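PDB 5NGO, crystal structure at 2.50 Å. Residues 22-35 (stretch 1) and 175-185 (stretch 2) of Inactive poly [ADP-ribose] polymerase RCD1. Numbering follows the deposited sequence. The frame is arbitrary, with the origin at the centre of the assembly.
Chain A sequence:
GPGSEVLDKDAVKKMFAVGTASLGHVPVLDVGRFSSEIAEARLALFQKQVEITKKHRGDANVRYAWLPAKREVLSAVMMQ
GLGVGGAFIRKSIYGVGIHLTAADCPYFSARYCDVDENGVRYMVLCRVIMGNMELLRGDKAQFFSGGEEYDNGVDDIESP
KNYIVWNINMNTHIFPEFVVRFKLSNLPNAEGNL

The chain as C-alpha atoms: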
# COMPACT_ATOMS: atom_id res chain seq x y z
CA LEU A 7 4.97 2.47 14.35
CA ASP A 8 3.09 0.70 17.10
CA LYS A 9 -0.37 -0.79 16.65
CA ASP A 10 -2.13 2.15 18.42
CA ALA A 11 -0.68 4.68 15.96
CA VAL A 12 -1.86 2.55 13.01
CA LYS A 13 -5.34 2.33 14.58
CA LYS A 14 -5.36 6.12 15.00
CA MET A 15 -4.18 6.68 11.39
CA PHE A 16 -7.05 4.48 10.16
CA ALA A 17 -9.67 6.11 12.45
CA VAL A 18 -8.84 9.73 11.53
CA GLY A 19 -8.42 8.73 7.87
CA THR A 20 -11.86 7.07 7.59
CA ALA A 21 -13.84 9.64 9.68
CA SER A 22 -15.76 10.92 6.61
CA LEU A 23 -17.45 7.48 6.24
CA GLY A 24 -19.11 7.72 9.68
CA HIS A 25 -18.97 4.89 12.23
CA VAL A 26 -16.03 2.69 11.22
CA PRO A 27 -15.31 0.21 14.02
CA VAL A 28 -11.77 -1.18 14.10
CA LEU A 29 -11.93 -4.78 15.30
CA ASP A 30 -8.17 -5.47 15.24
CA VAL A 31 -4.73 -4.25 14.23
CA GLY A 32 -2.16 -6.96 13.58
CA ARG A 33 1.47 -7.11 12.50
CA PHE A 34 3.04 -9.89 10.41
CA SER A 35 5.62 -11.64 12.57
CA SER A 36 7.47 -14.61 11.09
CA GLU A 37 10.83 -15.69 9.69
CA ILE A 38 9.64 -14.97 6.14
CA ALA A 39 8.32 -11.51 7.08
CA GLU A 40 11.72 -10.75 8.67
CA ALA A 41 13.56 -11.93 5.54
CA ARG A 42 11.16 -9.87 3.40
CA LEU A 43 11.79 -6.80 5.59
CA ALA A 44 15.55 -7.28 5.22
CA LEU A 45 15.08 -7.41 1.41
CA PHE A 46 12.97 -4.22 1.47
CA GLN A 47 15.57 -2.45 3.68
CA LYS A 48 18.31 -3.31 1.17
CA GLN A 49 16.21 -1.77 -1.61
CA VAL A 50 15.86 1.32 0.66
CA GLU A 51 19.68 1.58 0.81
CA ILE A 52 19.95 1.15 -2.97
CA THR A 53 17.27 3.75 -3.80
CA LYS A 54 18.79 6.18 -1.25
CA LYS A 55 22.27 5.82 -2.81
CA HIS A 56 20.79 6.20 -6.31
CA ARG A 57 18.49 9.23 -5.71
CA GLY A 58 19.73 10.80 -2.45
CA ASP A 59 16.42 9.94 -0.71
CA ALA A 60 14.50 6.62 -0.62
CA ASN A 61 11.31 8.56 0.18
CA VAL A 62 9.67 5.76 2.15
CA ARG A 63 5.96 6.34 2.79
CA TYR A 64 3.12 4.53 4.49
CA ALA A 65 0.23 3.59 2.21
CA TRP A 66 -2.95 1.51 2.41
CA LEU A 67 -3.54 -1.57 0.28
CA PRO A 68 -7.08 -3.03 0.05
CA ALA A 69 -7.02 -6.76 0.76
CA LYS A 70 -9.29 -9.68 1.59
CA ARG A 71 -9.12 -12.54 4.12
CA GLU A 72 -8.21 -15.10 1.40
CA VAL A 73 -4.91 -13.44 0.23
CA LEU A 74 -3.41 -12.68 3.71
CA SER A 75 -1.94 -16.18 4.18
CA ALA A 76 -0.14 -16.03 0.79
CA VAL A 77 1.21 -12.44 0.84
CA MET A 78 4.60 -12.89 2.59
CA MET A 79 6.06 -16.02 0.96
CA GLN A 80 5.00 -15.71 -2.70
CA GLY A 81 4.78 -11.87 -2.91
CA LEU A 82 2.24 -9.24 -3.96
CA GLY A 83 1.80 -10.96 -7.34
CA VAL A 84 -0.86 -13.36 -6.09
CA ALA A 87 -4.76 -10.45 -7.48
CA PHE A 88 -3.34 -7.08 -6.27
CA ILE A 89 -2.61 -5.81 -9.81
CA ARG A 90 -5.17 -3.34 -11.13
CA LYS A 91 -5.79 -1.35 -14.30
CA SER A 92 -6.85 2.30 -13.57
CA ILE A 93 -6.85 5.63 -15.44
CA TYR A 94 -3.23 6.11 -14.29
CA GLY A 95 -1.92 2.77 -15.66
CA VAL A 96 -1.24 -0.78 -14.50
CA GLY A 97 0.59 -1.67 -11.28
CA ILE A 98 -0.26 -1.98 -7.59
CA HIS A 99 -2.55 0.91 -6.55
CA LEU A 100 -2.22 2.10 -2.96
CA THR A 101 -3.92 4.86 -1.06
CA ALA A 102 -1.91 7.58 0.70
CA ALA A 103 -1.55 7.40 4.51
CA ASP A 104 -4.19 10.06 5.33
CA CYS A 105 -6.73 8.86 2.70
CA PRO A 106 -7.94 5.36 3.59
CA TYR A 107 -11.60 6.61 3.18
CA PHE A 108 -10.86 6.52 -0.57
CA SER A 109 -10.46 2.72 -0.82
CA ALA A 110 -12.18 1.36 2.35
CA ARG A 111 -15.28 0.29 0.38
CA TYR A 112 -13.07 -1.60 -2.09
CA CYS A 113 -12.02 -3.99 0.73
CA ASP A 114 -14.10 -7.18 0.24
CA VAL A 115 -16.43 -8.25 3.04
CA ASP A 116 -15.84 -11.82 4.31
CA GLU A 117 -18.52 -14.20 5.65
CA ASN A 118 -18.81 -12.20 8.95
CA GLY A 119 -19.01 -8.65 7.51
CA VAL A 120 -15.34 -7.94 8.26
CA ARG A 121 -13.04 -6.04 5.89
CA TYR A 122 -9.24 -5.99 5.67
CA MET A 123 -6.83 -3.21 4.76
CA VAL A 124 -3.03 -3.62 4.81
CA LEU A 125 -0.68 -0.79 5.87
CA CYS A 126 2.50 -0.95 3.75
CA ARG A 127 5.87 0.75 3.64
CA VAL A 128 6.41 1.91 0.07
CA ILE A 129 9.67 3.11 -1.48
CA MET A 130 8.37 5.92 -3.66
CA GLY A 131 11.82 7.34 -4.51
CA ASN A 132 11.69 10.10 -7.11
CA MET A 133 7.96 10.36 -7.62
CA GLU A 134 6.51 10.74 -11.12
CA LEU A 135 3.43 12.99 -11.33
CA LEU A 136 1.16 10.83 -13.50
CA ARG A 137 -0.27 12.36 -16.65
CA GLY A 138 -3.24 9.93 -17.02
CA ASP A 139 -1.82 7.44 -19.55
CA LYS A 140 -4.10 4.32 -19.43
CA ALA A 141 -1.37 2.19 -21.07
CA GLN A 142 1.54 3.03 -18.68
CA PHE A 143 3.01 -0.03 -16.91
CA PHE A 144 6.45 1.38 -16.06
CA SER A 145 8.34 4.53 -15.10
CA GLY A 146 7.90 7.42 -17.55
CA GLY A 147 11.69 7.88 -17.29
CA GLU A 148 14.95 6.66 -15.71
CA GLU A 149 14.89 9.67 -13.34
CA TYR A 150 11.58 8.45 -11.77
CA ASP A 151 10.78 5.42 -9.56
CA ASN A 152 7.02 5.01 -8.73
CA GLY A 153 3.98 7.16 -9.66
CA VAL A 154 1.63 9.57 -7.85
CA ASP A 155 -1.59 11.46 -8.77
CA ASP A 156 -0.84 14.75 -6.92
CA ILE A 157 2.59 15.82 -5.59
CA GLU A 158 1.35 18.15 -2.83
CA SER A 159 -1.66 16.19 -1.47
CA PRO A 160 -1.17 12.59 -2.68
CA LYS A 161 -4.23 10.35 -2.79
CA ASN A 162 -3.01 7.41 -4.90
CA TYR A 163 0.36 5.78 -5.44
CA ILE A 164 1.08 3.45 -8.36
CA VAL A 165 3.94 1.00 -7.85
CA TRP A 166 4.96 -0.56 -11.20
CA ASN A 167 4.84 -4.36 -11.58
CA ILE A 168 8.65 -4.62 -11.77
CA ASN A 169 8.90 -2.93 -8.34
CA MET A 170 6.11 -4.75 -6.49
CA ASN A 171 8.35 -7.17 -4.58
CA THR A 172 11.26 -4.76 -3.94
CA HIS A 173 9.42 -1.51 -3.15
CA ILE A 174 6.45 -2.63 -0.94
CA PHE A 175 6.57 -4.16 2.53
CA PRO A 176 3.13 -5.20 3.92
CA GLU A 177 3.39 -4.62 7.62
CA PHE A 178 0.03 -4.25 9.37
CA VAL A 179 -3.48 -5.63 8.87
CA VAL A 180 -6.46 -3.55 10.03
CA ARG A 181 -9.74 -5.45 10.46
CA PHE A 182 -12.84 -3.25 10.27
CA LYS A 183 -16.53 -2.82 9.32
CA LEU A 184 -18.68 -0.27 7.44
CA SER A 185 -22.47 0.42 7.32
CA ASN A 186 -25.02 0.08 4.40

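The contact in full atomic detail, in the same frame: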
# COMPACT_ATOMS: atom_id res chain seq x y z
N SER A 22 -14.72 10.51 7.58
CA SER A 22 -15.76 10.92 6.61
C SER A 22 -16.81 9.85 6.28
O SER A 22 -17.88 10.19 5.80
CB SER A 22 -15.12 11.44 5.30
OG SER A 22 -14.13 10.54 4.76
N LEU A 23 -16.50 8.57 6.51
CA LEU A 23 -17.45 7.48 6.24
C LEU A 23 -18.40 7.20 7.41
O LEU A 23 -19.32 6.38 7.26
CB LEU A 23 -16.69 6.19 5.90
CG LEU A 23 -15.64 6.29 4.77
CD1 LEU A 23 -14.88 4.98 4.66
CD2 LEU A 23 -16.27 6.69 3.44
N GLY A 24 -18.21 7.86 8.55
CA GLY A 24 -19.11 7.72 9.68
C GLY A 24 -18.55 6.78 10.73
O GLY A 24 -17.36 6.88 11.08
N HIS A 25 -19.39 5.87 11.23
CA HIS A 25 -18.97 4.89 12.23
C HIS A 25 -18.20 3.76 11.56
O HIS A 25 -18.79 2.97 10.83
CB HIS A 25 -20.15 4.33 13.04
CG HIS A 25 -19.72 3.43 14.17
ND1 HIS A 25 -18.53 3.65 14.83
CD2 HIS A 25 -20.25 2.31 14.70
CE1 HIS A 25 -18.35 2.71 15.75
NE2 HIS A 25 -19.39 1.89 15.70
N VAL A 26 -16.89 3.71 11.81
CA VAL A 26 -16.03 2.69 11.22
C VAL A 26 -15.30 1.94 12.33
O VAL A 26 -14.18 2.27 12.68
CB VAL A 26 -15.01 3.27 10.20
CG1 VAL A 26 -14.27 4.53 10.65
CG2 VAL A 26 -14.19 2.11 9.58
N PRO A 27 -15.96 0.91 12.91
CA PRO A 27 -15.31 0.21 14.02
C PRO A 27 -14.09 -0.59 13.58
O PRO A 27 -14.15 -1.30 12.57
CB PRO A 27 -16.43 -0.68 14.57
CG PRO A 27 -17.39 -0.88 13.44
CD PRO A 27 -17.31 0.39 12.63
N VAL A 28 -13.00 -0.43 14.31
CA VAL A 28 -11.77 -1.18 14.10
C VAL A 28 -11.80 -2.37 15.05
O VAL A 28 -11.69 -2.19 16.27
CB VAL A 28 -10.52 -0.32 14.36
CG1 VAL A 28 -9.25 -1.18 14.31
CG2 VAL A 28 -10.43 0.79 13.33
N LEU A 29 -11.91 -3.56 14.50
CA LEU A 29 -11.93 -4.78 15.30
C LEU A 29 -10.53 -5.20 15.77
O LEU A 29 -10.39 -5.73 16.87
CB LEU A 29 -12.55 -5.93 14.51
CG LEU A 29 -13.93 -5.72 13.90
CD1 LEU A 29 -14.47 -7.10 13.47
CD2 LEU A 29 -14.91 -5.08 14.85
N ASP A 30 -9.50 -4.98 14.95
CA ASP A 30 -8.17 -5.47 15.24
C ASP A 30 -7.10 -4.80 14.40
O ASP A 30 -7.36 -4.39 13.28
CB ASP A 30 -8.12 -7.01 15.00
CG ASP A 30 -6.91 -7.68 15.68
OD1 ASP A 30 -6.39 -7.18 16.72
OD2 ASP A 30 -6.49 -8.73 15.18
N VAL A 31 -5.90 -4.68 14.97
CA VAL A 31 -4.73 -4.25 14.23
C VAL A 31 -3.67 -5.30 14.53
O VAL A 31 -3.31 -5.52 15.69
CB VAL A 31 -4.24 -2.86 14.67
CG1 VAL A 31 -2.97 -2.48 13.93
CG2 VAL A 31 -5.32 -1.83 14.39
N GLY A 32 -3.16 -5.92 13.46
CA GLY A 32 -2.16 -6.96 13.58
C GLY A 32 -0.92 -6.59 12.84
O GLY A 32 -0.95 -5.77 11.97
N ARG A 33 0.17 -7.29 13.16
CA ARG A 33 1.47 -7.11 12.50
C ARG A 33 2.02 -8.47 12.12
O ARG A 33 1.95 -9.34 12.94
CB ARG A 33 2.42 -6.36 13.38
CG ARG A 33 3.74 -5.95 12.72
CD ARG A 33 4.67 -5.13 13.62
NE ARG A 33 5.00 -5.90 14.82
CZ ARG A 33 5.97 -6.83 14.94
NH1 ARG A 33 6.80 -7.12 13.92
NH2 ARG A 33 6.12 -7.47 16.10
N PHE A 34 2.47 -8.63 10.87
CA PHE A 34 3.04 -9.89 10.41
C PHE A 34 4.36 -10.19 11.09
O PHE A 34 5.22 -9.34 11.07
CB PHE A 34 3.43 -9.78 8.95
CG PHE A 34 2.27 -9.58 8.00
CD1 PHE A 34 1.50 -10.67 7.61
CD2 PHE A 34 1.97 -8.33 7.47
CE1 PHE A 34 0.44 -10.52 6.71
CE2 PHE A 34 0.90 -8.17 6.59
CZ PHE A 34 0.13 -9.26 6.22
N SER A 35 4.48 -11.33 11.75
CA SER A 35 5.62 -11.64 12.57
C SER A 35 5.97 -13.08 12.29
O SER A 35 5.34 -14.00 12.80
CB SER A 35 5.35 -11.44 14.08
OG SER A 35 6.57 -11.61 14.77
N PHE A 175 6.58 -3.23 1.41
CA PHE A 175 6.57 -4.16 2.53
C PHE A 175 5.22 -4.08 3.26
O PHE A 175 4.96 -3.09 3.94
CB PHE A 175 7.71 -3.90 3.50
CG PHE A 175 7.68 -4.78 4.71
CD1 PHE A 175 7.86 -6.14 4.60
CD2 PHE A 175 7.43 -4.24 5.96
CE1 PHE A 175 7.81 -6.96 5.72
CE2 PHE A 175 7.38 -5.05 7.10
CZ PHE A 175 7.56 -6.41 6.98
N PRO A 176 4.36 -5.11 3.12
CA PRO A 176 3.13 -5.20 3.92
C PRO A 176 3.42 -5.43 5.36
O PRO A 176 4.06 -6.40 5.67
CB PRO A 176 2.38 -6.40 3.31
CG PRO A 176 3.20 -6.89 2.19
CD PRO A 176 4.56 -6.30 2.29
N GLU A 177 2.98 -4.55 6.23
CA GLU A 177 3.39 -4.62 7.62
C GLU A 177 2.28 -4.87 8.61
O GLU A 177 2.46 -5.63 9.55
CB GLU A 177 4.13 -3.32 8.00
CG GLU A 177 4.90 -3.45 9.31
CD GLU A 177 5.79 -2.33 9.61
OE1 GLU A 177 5.67 -1.26 8.98
OE2 GLU A 177 6.63 -2.49 10.52
N PHE A 178 1.14 -4.21 8.42
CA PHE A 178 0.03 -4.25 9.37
C PHE A 178 -1.27 -4.59 8.67
O PHE A 178 -1.47 -4.19 7.53
CB PHE A 178 -0.14 -2.92 10.06
CG PHE A 178 1.01 -2.49 10.93
CD1 PHE A 178 2.04 -1.75 10.40
CD2 PHE A 178 0.96 -2.67 12.30
CE1 PHE A 178 3.10 -1.31 11.23
CE2 PHE A 178 1.97 -2.24 13.12
CZ PHE A 178 3.05 -1.54 12.61
N VAL A 179 -2.13 -5.36 9.33
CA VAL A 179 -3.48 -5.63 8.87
C VAL A 179 -4.48 -4.98 9.82
O VAL A 179 -4.42 -5.21 11.04
CB VAL A 179 -3.79 -7.14 8.81
CG1 VAL A 179 -5.20 -7.37 8.30
CG2 VAL A 179 -2.79 -7.85 7.90
N VAL A 180 -5.39 -4.19 9.26
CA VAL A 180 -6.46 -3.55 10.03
C VAL A 180 -7.76 -4.24 9.65
O VAL A 180 -8.13 -4.24 8.47
CB VAL A 180 -6.55 -2.04 9.72
CG1 VAL A 180 -7.75 -1.42 10.44
CG2 VAL A 180 -5.27 -1.33 10.14
N ARG A 181 -8.42 -4.84 10.64
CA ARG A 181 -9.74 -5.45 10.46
C ARG A 181 -10.80 -4.45 10.88
O ARG A 181 -10.73 -3.90 11.97
CB ARG A 181 -9.87 -6.70 11.32
CG ARG A 181 -8.94 -7.81 10.91
CD ARG A 181 -9.09 -9.05 11.77
NE ARG A 181 -8.01 -9.98 11.45
CZ ARG A 181 -7.91 -11.22 11.88
NH1 ARG A 181 -8.87 -11.78 12.61
NH2 ARG A 181 -6.85 -11.94 11.53
N PHE A 182 -11.81 -4.25 10.02
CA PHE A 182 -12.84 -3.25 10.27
C PHE A 182 -14.21 -3.59 9.64
O PHE A 182 -14.34 -4.57 8.91
CB PHE A 182 -12.34 -1.88 9.79
CG PHE A 182 -12.23 -1.76 8.30
CD1 PHE A 182 -11.13 -2.28 7.62
CD2 PHE A 182 -13.20 -1.09 7.56
CE1 PHE A 182 -11.01 -2.17 6.26
CE2 PHE A 182 -13.08 -0.97 6.18
CZ PHE A 182 -11.98 -1.51 5.53
N LYS A 183 -15.20 -2.76 9.96
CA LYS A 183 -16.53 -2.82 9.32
C LYS A 183 -17.00 -1.44 8.86
O LYS A 183 -16.54 -0.44 9.36
CB LYS A 183 -17.58 -3.38 10.27
CG LYS A 183 -17.27 -4.76 10.80
CD LYS A 183 -18.44 -5.33 11.60
CE LYS A 183 -18.61 -6.81 11.28
NZ LYS A 183 -19.53 -7.51 12.21
N LEU A 184 -17.93 -1.46 7.90
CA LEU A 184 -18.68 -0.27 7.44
C LEU A 184 -20.19 -0.54 7.45
O LEU A 184 -20.60 -1.70 7.47
CB LEU A 184 -18.28 0.13 6.04
CG LEU A 184 -16.81 0.39 5.74
CD1 LEU A 184 -16.64 0.59 4.22
CD2 LEU A 184 -16.24 1.59 6.50
N SER A 185 -20.99 0.52 7.38
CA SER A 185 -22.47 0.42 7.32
C SER A 185 -23.06 0.22 5.90
O SER A 185 -22.37 -0.29 4.99
CB SER A 185 -23.07 1.66 7.97
OG SER A 185 -22.81 2.82 7.21
O HOH W 1 7.50 -5.05 11.45

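What holds the two backbones together? Residues 28-33 form a strand that runs antiparallel to the strand beginning before Phe175, their axes 4.5 Å apart at closest approach. Gly32 and Val179 make the most regular pair, with Gly32 N to Val179 O at 2.8 Å and Val179 N to Gly32 O at 2.9 Å. The ladder continues beyond the first strand: Phe34 N reaches Glu177 O at 3.3 Å, and Lys183 N reaches Pro27 O at 3.2 Å, both hydrogen bonds.

Where does the ladder lose its regularity? A beta bulge at Leu29 shifts the register by one residue. Arg181 O accepts two hydrogen bonds there, from Leu29 N at 2.8 Å and a weak one from Asp30 N at 3.4 Å, while Arg181 N returns one to Asp30 O at 2.9 Å. Beside the bulge, Asp30 OD2 lies over one face of the Arg181 guanidinium, 4.2 Å from Arg181 NE; the charges attract, but no N-H points at the oxygen.

Which side chains fill the face carrying Val28, Val31 and Arg33? Val180 meets both valines, its CG1 4.2 Å from Val28 CG1 and its CG2 4.3 Å from Val31 CG2. The aliphatic part of Arg33 lies over one face of the Phe178 ring, and its far end is linked to Glu177 through a water, 3.3 Å from Arg33 NH1 and 2.9 Å from Glu177 OE2.

How are the ends closed? Phe34 is the big bump, fitting against Pro176 and Val179: its CE2 sits 4.0 Å from Pro176 CB and its CZ 3.7 Å from Val179 CG2. Gly32, without a side chain, adds no bulk beside Val179. At the other end, Val26 CG2 packs 3.9 Å from Phe182 CD2 and 3.7 Å from Leu184 CD2, and Leu23 CD1 touches that same Leu184 CD2 at 4.1 Å.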